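Putative nudix hydrolase family member (Chromobacterium violaceum, PDB 3F13) is probably a magnesium-dependent hydrolase of the Nudix family, whose members typically cleave nucleoside diphosphates linked to another moiety. Local coordinates at residues E50-A55 with F81-V86; E59-E62 with L66-N69. One frame throughout, in Å; residues are numbered along the deposited sequence. Where two conformers were deposited one is given.

Contact 1: residues E50-A55 with F81-V86; sequences ELRSQA and FNAHKV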
ATOM      1  N   GLU B  50      -0.868 -16.112   1.649  1.00 30.84           N
ATOM      2  CA  GLU B  50      -0.505 -14.721   1.922  1.00 30.46           C
ATOM      3  C   GLU B  50      -0.060 -14.063   0.629  1.00 29.14           C
ATOM      4  O   GLU B  50       0.880 -14.543  -0.011  1.00 28.01           O
ATOM      5  CB  GLU B  50       0.692 -14.675   2.882  1.00 30.25           C
ATOM      6  CG  GLU B  50       1.083 -13.288   3.357  1.00 33.74           C
ATOM      7  CD  GLU B  50       2.325 -13.314   4.240  1.00 34.75           C
ATOM      8  OE1 GLU B  50       2.348 -12.573   5.259  1.00 36.98           O
ATOM      9  OE2 GLU B  50       3.263 -14.082   3.920  1.00 35.49           O
ATOM     10  N   LEU B  51      -0.721 -12.970   0.249  1.00 27.62           N
ATOM     11  CA  LEU B  51      -0.281 -12.191  -0.897  1.00 26.79           C
ATOM     12  C   LEU B  51       1.101 -11.573  -0.650  1.00 26.05           C
ATOM     13  O   LEU B  51       1.489 -11.331   0.496  1.00 25.37           O
ATOM     14  CB  LEU B  51      -1.276 -11.060  -1.122  1.00 25.72           C
ATOM     15  CG  LEU B  51      -2.680 -11.546  -1.461  1.00 27.67           C
ATOM     16  CD1 LEU B  51      -3.680 -10.362  -1.436  1.00 32.08           C
ATOM     17  CD2 LEU B  51      -2.706 -12.234  -2.829  1.00 30.13           C
ATOM     18  N   ARG B  52       1.853 -11.327  -1.712  1.00 25.09           N
ATOM     19  CA  ARG B  52       3.140 -10.629  -1.580  1.00 25.19           C
ATOM     20  C   ARG B  52       2.999  -9.253  -0.942  1.00 25.67           C
ATOM     21  O   ARG B  52       3.870  -8.808  -0.205  1.00 25.57           O
ATOM     22  CB  ARG B  52       3.873 -10.589  -2.926  1.00 25.67           C
ATOM     23  CG  ARG B  52       4.628 -11.901  -3.108  1.00 24.16           C
ATOM     24  CD  ARG B  52       5.129 -12.150  -4.506  1.00 25.01           C
ATOM     25  NE  ARG B  52       4.052 -12.577  -5.387  1.00 26.13           N
ATOM     26  CZ  ARG B  52       4.238 -12.960  -6.659  1.00 26.68           C
ATOM     27  NH1 ARG B  52       3.201 -13.286  -7.386  1.00 28.57           N
ATOM     28  NH2 ARG B  52       5.466 -13.050  -7.196  1.00 27.17           N
ATOM     29  N   SER B  53       1.878  -8.590  -1.187  1.00 25.87           N
ATOM     30  CA  SER B  53       1.743  -7.258  -0.617  1.00 26.63           C
ATOM     31  C   SER B  53       1.558  -7.414   0.891  1.00 26.75           C
ATOM     32  O   SER B  53       2.024  -6.579   1.640  1.00 29.07           O
ATOM     33  CB  SER B  53       0.550  -6.537  -1.224  1.00 26.50           C
ATOM     34  OG  SER B  53      -0.592  -7.368  -1.159  1.00 26.71           O
ATOM     35  N   GLN B  54       0.966  -8.535   1.347  1.00 27.63           N
ATOM     36  CA  GLN B  54       0.833  -8.787   2.788  1.00 27.93           C
ATOM     37  C   GLN B  54       2.190  -9.135   3.386  1.00 27.72           C
ATOM     38  O   GLN B  54       2.579  -8.658   4.456  1.00 27.95           O
ATOM     39  CB  GLN B  54      -0.093  -9.973   3.050  1.00 27.59           C
ATOM     40  CG  GLN B  54      -1.539  -9.647   2.886  1.00 30.71           C
ATOM     41  CD  GLN B  54      -2.411 -10.879   3.084  1.00 32.43           C
ATOM     42  OE1 GLN B  54      -2.630 -11.647   2.154  1.00 31.86           O
ATOM     43  NE2 GLN B  54      -2.906 -11.065   4.306  1.00 36.92           N
ATOM     44  N   ALA B  55       2.887 -10.012   2.708  1.00 27.53           N
ATOM     45  CA  ALA B  55       4.181 -10.413   3.170  1.00 28.00           C
ATOM     46  C   ALA B  55       5.118  -9.192   3.237  1.00 27.83           C
ATOM     47  O   ALA B  55       5.939  -9.070   4.138  1.00 28.11           O
ATOM     48  CB  ALA B  55       4.715 -11.485   2.246  1.00 28.97           C
ATOM     49  N   PHE B  81      15.350 -18.754  -9.092  1.00 32.17           N
ATOM     50  CA  PHE B  81      14.735 -19.353  -7.911  1.00 33.20           C
ATOM     51  C   PHE B  81      13.470 -18.676  -7.364  1.00 31.70           C
ATOM     52  O   PHE B  81      12.652 -19.333  -6.708  1.00 30.94           O
ATOM     53  CB  PHE B  81      15.765 -19.403  -6.784  1.00 34.79           C
ATOM     54  CG  PHE B  81      16.839 -20.431  -7.019  1.00 39.56           C
ATOM     55  CD1 PHE B  81      16.682 -21.737  -6.553  1.00 44.22           C
ATOM     56  CD2 PHE B  81      17.967 -20.105  -7.735  1.00 42.76           C
ATOM     57  CE1 PHE B  81      17.668 -22.697  -6.787  1.00 45.77           C
ATOM     58  CE2 PHE B  81      18.944 -21.048  -7.989  1.00 45.43           C
ATOM     59  CZ  PHE B  81      18.795 -22.353  -7.515  1.00 46.37           C
ATOM     60  N   ASN B  82      13.360 -17.369  -7.599  1.00 31.16           N
ATOM     61  CA  ASN B  82      12.359 -16.530  -6.948  1.00 30.32           C
ATOM     62  C   ASN B  82      11.586 -15.640  -7.922  1.00 29.01           C
ATOM     63  O   ASN B  82      12.126 -15.183  -8.950  1.00 28.26           O
ATOM     64  CB  ASN B  82      13.056 -15.679  -5.891  1.00 31.52           C
ATOM     65  CG  ASN B  82      13.623 -16.547  -4.772  1.00 33.80           C
ATOM     66  OD1 ASN B  82      12.931 -17.424  -4.251  1.00 40.43           O
ATOM     67  ND2 ASN B  82      14.876 -16.354  -4.450  1.00 36.86           N
ATOM     68  N   ALA B  83      10.313 -15.415  -7.621  1.00 27.46           N
ATOM     69  CA  ALA B  83       9.524 -14.436  -8.363  1.00 27.34           C
ATOM     70  C   ALA B  83       9.198 -13.239  -7.461  1.00 27.45           C
ATOM     71  O   ALA B  83       8.382 -13.366  -6.567  1.00 27.30           O
ATOM     72  CB  ALA B  83       8.236 -15.058  -8.916  1.00 27.02           C
ATOM     73  N   HIS B  84       9.836 -12.080  -7.695  1.00 26.95           N
ATOM     74  CA  HIS B  84       9.643 -10.958  -6.799  1.00 25.84           C
ATOM     75  C   HIS B  84       8.519 -10.083  -7.314  1.00 26.20           C
ATOM     76  O   HIS B  84       8.407  -9.889  -8.530  1.00 26.33           O
ATOM     77  CB  HIS B  84      10.884 -10.042  -6.772  1.00 26.56           C
ATOM     78  CG  HIS B  84      12.103 -10.680  -6.176  1.00 26.88           C
ATOM     79  ND1 HIS B  84      12.588 -10.354  -4.926  1.00 29.86           N
ATOM     80  CD2 HIS B  84      12.942 -11.618  -6.673  1.00 29.41           C
ATOM     81  CE1 HIS B  84      13.685 -11.055  -4.684  1.00 30.60           C
ATOM     82  NE2 HIS B  84      13.928 -11.821  -5.734  1.00 31.60           N
ATOM     83  N   LYS B  85       7.676  -9.586  -6.419  1.00 25.26           N
ATOM     84  CA  LYS B  85       6.969  -8.320  -6.732  1.00 24.88           C
ATOM     85  C   LYS B  85       7.702  -7.199  -6.021  1.00 25.25           C
ATOM     86  O   LYS B  85       8.037  -7.303  -4.832  1.00 24.17           O
ATOM     87  CB  LYS B  85       5.502  -8.337  -6.328  1.00 24.66           C
ATOM     88  CG  LYS B  85       4.619  -9.104  -7.317  1.00 29.34           C
ATOM     89  CD  LYS B  85       3.162  -9.057  -6.967  1.00 33.72           C
ATOM     90  CE  LYS B  85       2.382  -9.810  -8.029  1.00 36.63           C
ATOM     91  NZ  LYS B  85       2.541  -9.214  -9.399  1.00 40.46           N
ATOM     92  N   VAL B  86       7.911  -6.093  -6.735  1.00 23.24           N
ATOM     93  CA  VAL B  86       8.675  -4.987  -6.189  1.00 23.68           C
ATOM     94  C   VAL B  86       7.758  -3.795  -5.941  1.00 23.12           C
ATOM     95  O   VAL B  86       7.002  -3.444  -6.840  1.00 23.92           O
ATOM     96  CB  VAL B  86       9.766  -4.567  -7.214  1.00 24.12           C
ATOM     97  CG1 VAL B  86      10.625  -3.387  -6.682  1.00 26.59           C
ATOM     98  CG2 VAL B  86      10.663  -5.773  -7.495  1.00 24.35           C
TER

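Contact 2: residues E59-E62 with L66-N69; sequences EIRE and LRIN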
ATOM      1  N   GLU B  59       7.245  -8.316   6.561  1.00 28.50           N
ATOM      2  CA  GLU B  59       8.702  -8.456   6.554  1.00 28.93           C
ATOM      3  C   GLU B  59       9.460  -7.151   6.783  1.00 29.94           C
ATOM      4  O   GLU B  59      10.508  -7.133   7.459  1.00 29.53           O
ATOM      5  CB  GLU B  59       9.132  -9.161   5.274  1.00 29.00           C
ATOM      6  CG  GLU B  59       8.630 -10.601   5.231  1.00 33.89           C
ATOM      7  CD  GLU B  59       9.712 -11.643   5.536  1.00 43.66           C
ATOM      8  OE1 GLU B  59      10.789 -11.259   6.057  1.00 46.96           O
ATOM      9  OE2 GLU B  59       9.476 -12.854   5.239  1.00 48.10           O
ATOM     10  N   ILE B  60       8.982  -6.058   6.191  1.00 28.13           N
ATOM     11  CA  ILE B  60       9.631  -4.792   6.438  1.00 29.01           C
ATOM     12  C   ILE B  60       9.573  -4.492   7.942  1.00 29.67           C
ATOM     13  O   ILE B  60      10.568  -4.063   8.525  1.00 29.85           O
ATOM     14  CB  ILE B  60       9.004  -3.654   5.658  1.00 30.03           C
ATOM     15  CG1 ILE B  60       9.242  -3.820   4.149  1.00 31.37           C
ATOM     16  CG2 ILE B  60       9.539  -2.282   6.151  1.00 28.31           C
ATOM     17  CD1 ILE B  60      10.484  -4.508   3.791  1.00 34.70           C
ATOM     18  N   ARG B  61       8.413  -4.702   8.562  1.00 29.27           N
ATOM     19  CA  ARG B  61       8.296  -4.466  10.013  1.00 32.01           C
ATOM     20  C   ARG B  61       9.307  -5.329  10.763  1.00 32.28           C
ATOM     21  O   ARG B  61      10.068  -4.832  11.595  1.00 33.81           O
ATOM     22  CB  ARG B  61       6.882  -4.733  10.535  1.00 31.78           C
ATOM     23  CG  ARG B  61       6.702  -4.097  11.919  1.00 32.88           C
ATOM     24  CD  ARG B  61       5.327  -4.329  12.457  1.00 32.06           C
ATOM     25  NE  ARG B  61       5.214  -3.691  13.763  1.00 37.17           N
ATOM     26  CZ  ARG B  61       4.317  -4.033  14.682  1.00 36.54           C
ATOM     27  NH1 ARG B  61       3.446  -5.006  14.436  1.00 36.28           N
ATOM     28  NH2 ARG B  61       4.307  -3.401  15.840  1.00 40.73           N
ATOM     29  N   GLU B  62       9.330  -6.625  10.464  1.00 34.68           N
ATOM     30  CA  GLU B  62      10.270  -7.558  11.107  1.00 35.73           C
ATOM     31  C   GLU B  62      11.712  -7.065  10.994  1.00 36.15           C
ATOM     32  O   GLU B  62      12.454  -7.014  11.989  1.00 36.28           O
ATOM     33  CB  GLU B  62      10.165  -8.935  10.453  1.00 36.71           C
ATOM     34  CG  GLU B  62      10.457 -10.109  11.391  1.00 41.19           C
ATOM     35  CD  GLU B  62      11.911 -10.476  11.451  1.00 45.41           C
ATOM     36  OE1 GLU B  62      12.741  -9.801  10.796  1.00 47.65           O
ATOM     37  OE2 GLU B  62      12.227 -11.454  12.161  1.00 48.50           O
ATOM     38  N   LEU B  66       9.935  -0.571  10.596  1.00 29.42           N
ATOM     39  CA  LEU B  66       9.042   0.365   9.899  1.00 29.08           C
ATOM     40  C   LEU B  66       7.625  -0.215   9.666  1.00 28.38           C
ATOM     41  O   LEU B  66       7.457  -1.398   9.384  1.00 27.82           O
ATOM     42  CB  LEU B  66       9.637   0.811   8.569  1.00 28.46           C
ATOM     43  CG  LEU B  66      10.895   1.677   8.516  1.00 29.98           C
ATOM     44  CD1 LEU B  66      11.413   1.830   7.039  1.00 31.62           C
ATOM     45  CD2 LEU B  66      10.558   3.030   9.131  1.00 33.68           C
ATOM     46  N   ARG B  67       6.617   0.648   9.809  1.00 28.72           N
ATOM     47  CA  ARG B  67       5.215   0.254   9.600  1.00 29.30           C
ATOM     48  C   ARG B  67       4.724   0.902   8.297  1.00 28.52           C
ATOM     49  O   ARG B  67       4.518   2.124   8.197  1.00 28.64           O
ATOM     50  CB  ARG B  67       4.370   0.667  10.797  1.00 28.57           C
ATOM     51  CG  ARG B  67       4.927   0.123  12.097  1.00 32.22           C
ATOM     52  CD  ARG B  67       4.264   0.704  13.358  1.00 37.70           C
ATOM     53  NE  ARG B  67       4.859   0.052  14.526  1.00 40.89           N
ATOM     54  CZ  ARG B  67       4.429   0.162  15.782  1.00 44.16           C
ATOM     55  NH1 ARG B  67       3.369   0.913  16.077  1.00 44.18           N
ATOM     56  NH2 ARG B  67       5.074  -0.489  16.746  1.00 43.24           N
ATOM     57  N   ILE B  68       4.587   0.083   7.270  1.00 28.23           N
ATOM     58  CA  ILE B  68       4.182   0.615   5.972  1.00 27.41           C
ATOM     59  C   ILE B  68       2.679   0.979   5.911  1.00 26.71           C
ATOM     60  O   ILE B  68       1.859   0.115   6.193  1.00 28.82           O
ATOM     61  CB  ILE B  68       4.494  -0.437   4.894  1.00 27.46           C
ATOM     62  CG1 ILE B  68       6.029  -0.622   4.791  1.00 26.71           C
ATOM     63  CG2 ILE B  68       3.869  -0.017   3.560  1.00 26.60           C
ATOM     64  CD1 ILE B  68       6.406  -1.856   4.077  1.00 30.77           C
ATOM     65  N   ASN B  69       2.343   2.233   5.529  1.00 26.87           N
ATOM     66  CA  ASN B  69       0.980   2.837   5.340  0.50 26.60           C
ATOM     67  C   ASN B  69       0.512   2.925   3.887  1.00 25.94           C
ATOM     68  O   ASN B  69      -0.695   3.046   3.565  1.00 27.73           O
ATOM     69  CB  ASN B  69       0.867   4.276   5.972  0.50 25.85           C
ATOM     70  CG  ASN B  69       1.958   5.330   5.483  0.50 26.75           C
ATOM     71  OD1 ASN B  69       1.721   6.214   4.598  0.50 19.04           O
ATOM     72  ND2 ASN B  69       3.098   5.329   6.182  0.50 28.07           N
TER
HETATM   73  O   HOH W   1       7.146  -1.465  14.498  1.00 39.30           O

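Contact 1: residues E50-A55 with F81-V86
The carbonyl oxygen of Ala83 accepts a hydrogen bond from the guanidinium of Arg52, with NH2 lying 3.0 Å from Ala83 O. The bond is bent, 138° at the hydrogen. It also reaches the acceptor from above the carbonyl plane, 60° out of it, although the oxygen lies close to the plane of the guanidinium, at its edge. Arg52 leaves the first turn of helix 52-64 toward the strand, and a bend in its chain at chi3 (-77°) swings the guanidinium so that NH2 meets Ala83 O. Arg52 NH2 also passes 3.8 Å from Ala83 CB.

One face of the same guanidinium is covered by the aliphatic part of Lys85, which crosses the arginine side chain at about a right angle. Lys85 CE comes within 3.6 Å of Arg52 NH1, over the rim of the group rather than its centre, while Lys85 CG lies 3.9 Å from Arg52 CZ. The lysine chain then bends at its last torsion, and NZ ends 4.6 Å from Arg52 NH1. Lys85 NZ forms a salt bridge with Asp76 of the adjoining strand 70-78, which probably offsets the proximity of the two positive charges.

Leu51 occupies the N-cap position of the helix, and its backbone N donates to Gln54 OE1 at 3.0 Å. Glu50, just before it, forms a salt bridge with Arg58. Arg52 thus ties the beginning of the helix to strand 82-90 of the mixed sheet; residues 44-65 carry the Nudix box sequence, whose loop-helix-loop structure packs beside the sheet in the Nudix fold.

Contact 2: residues E59-E62 with L66-N69
At the C-terminal end of the Nudix box helix, the chain turns back so that residues 66-69 run beside the last turns of helix 52-64. Ile60 and Ile68 meet on the buried side, their side chains crossing at about a right angle. Ile68 CD1 sits against the branch point of Ile60, 3.5 Å from Ile60 CG1, which is tight for two carbons. The Ile60 CG2 methyl, anti to the backbone N, points to the loop and lies 3.9 Å from Leu66 CB.

These apolar groups join the helix and its following loop to the sheet of the Nudix fold: Ile60 and Leu66 both pack on Ile23 of strand 16-25, and Ile68 reaches Cys89 of strand 82-90. Next to them the backbones come close enough for a CA-H...O contact, Arg61 CA to Leu66 O at 3.2 Å. Thr64, at the turn, uses its hydroxyl oxygen in hydrogen bonds with both Ile60 O and Leu66 N.

Farther out, Arg61 and Arg67 extend fully from CG to NE and bring their guanidinium groups together nearly perpendicular, with planes 84° apart. The edge of Arg61 faces the plane of Arg67, and the two NH2 atoms approach to 3.1 Å. Both are donors, so this is a close approach of like charges and not a bond. Water 1 lies in the plane of each group and accepts from both NE atoms, 3.0 Å from Arg61 NE and 2.7 Å from Arg67 NE. In the dimer, Arg61 packs on Gly49 and Arg67 on Leu51 of the second subunit, while Ile68 O accepts a hydrogen bond from Ser53 OG of that subunit.

In the fold
Both contacts use helix 52-64, near its opposite ends, with centres about 14 Å apart. Contact 1 is a surface contact that joins the beginning of the helix to a strand remote in sequence through a charged side chain and a backbone carbonyl. Contact 2 is mainly buried and local, fastening the end of the helix to the loop that follows it; its apolar centre gives way outward to a water-bridged arginine pair. Positive side chains gather in each, but the polar link is direct in contact 1 and solvent-mediated in contact 2. Segments 50-55 and 59-62, which lie on the shared helix, both border the second subunit as well.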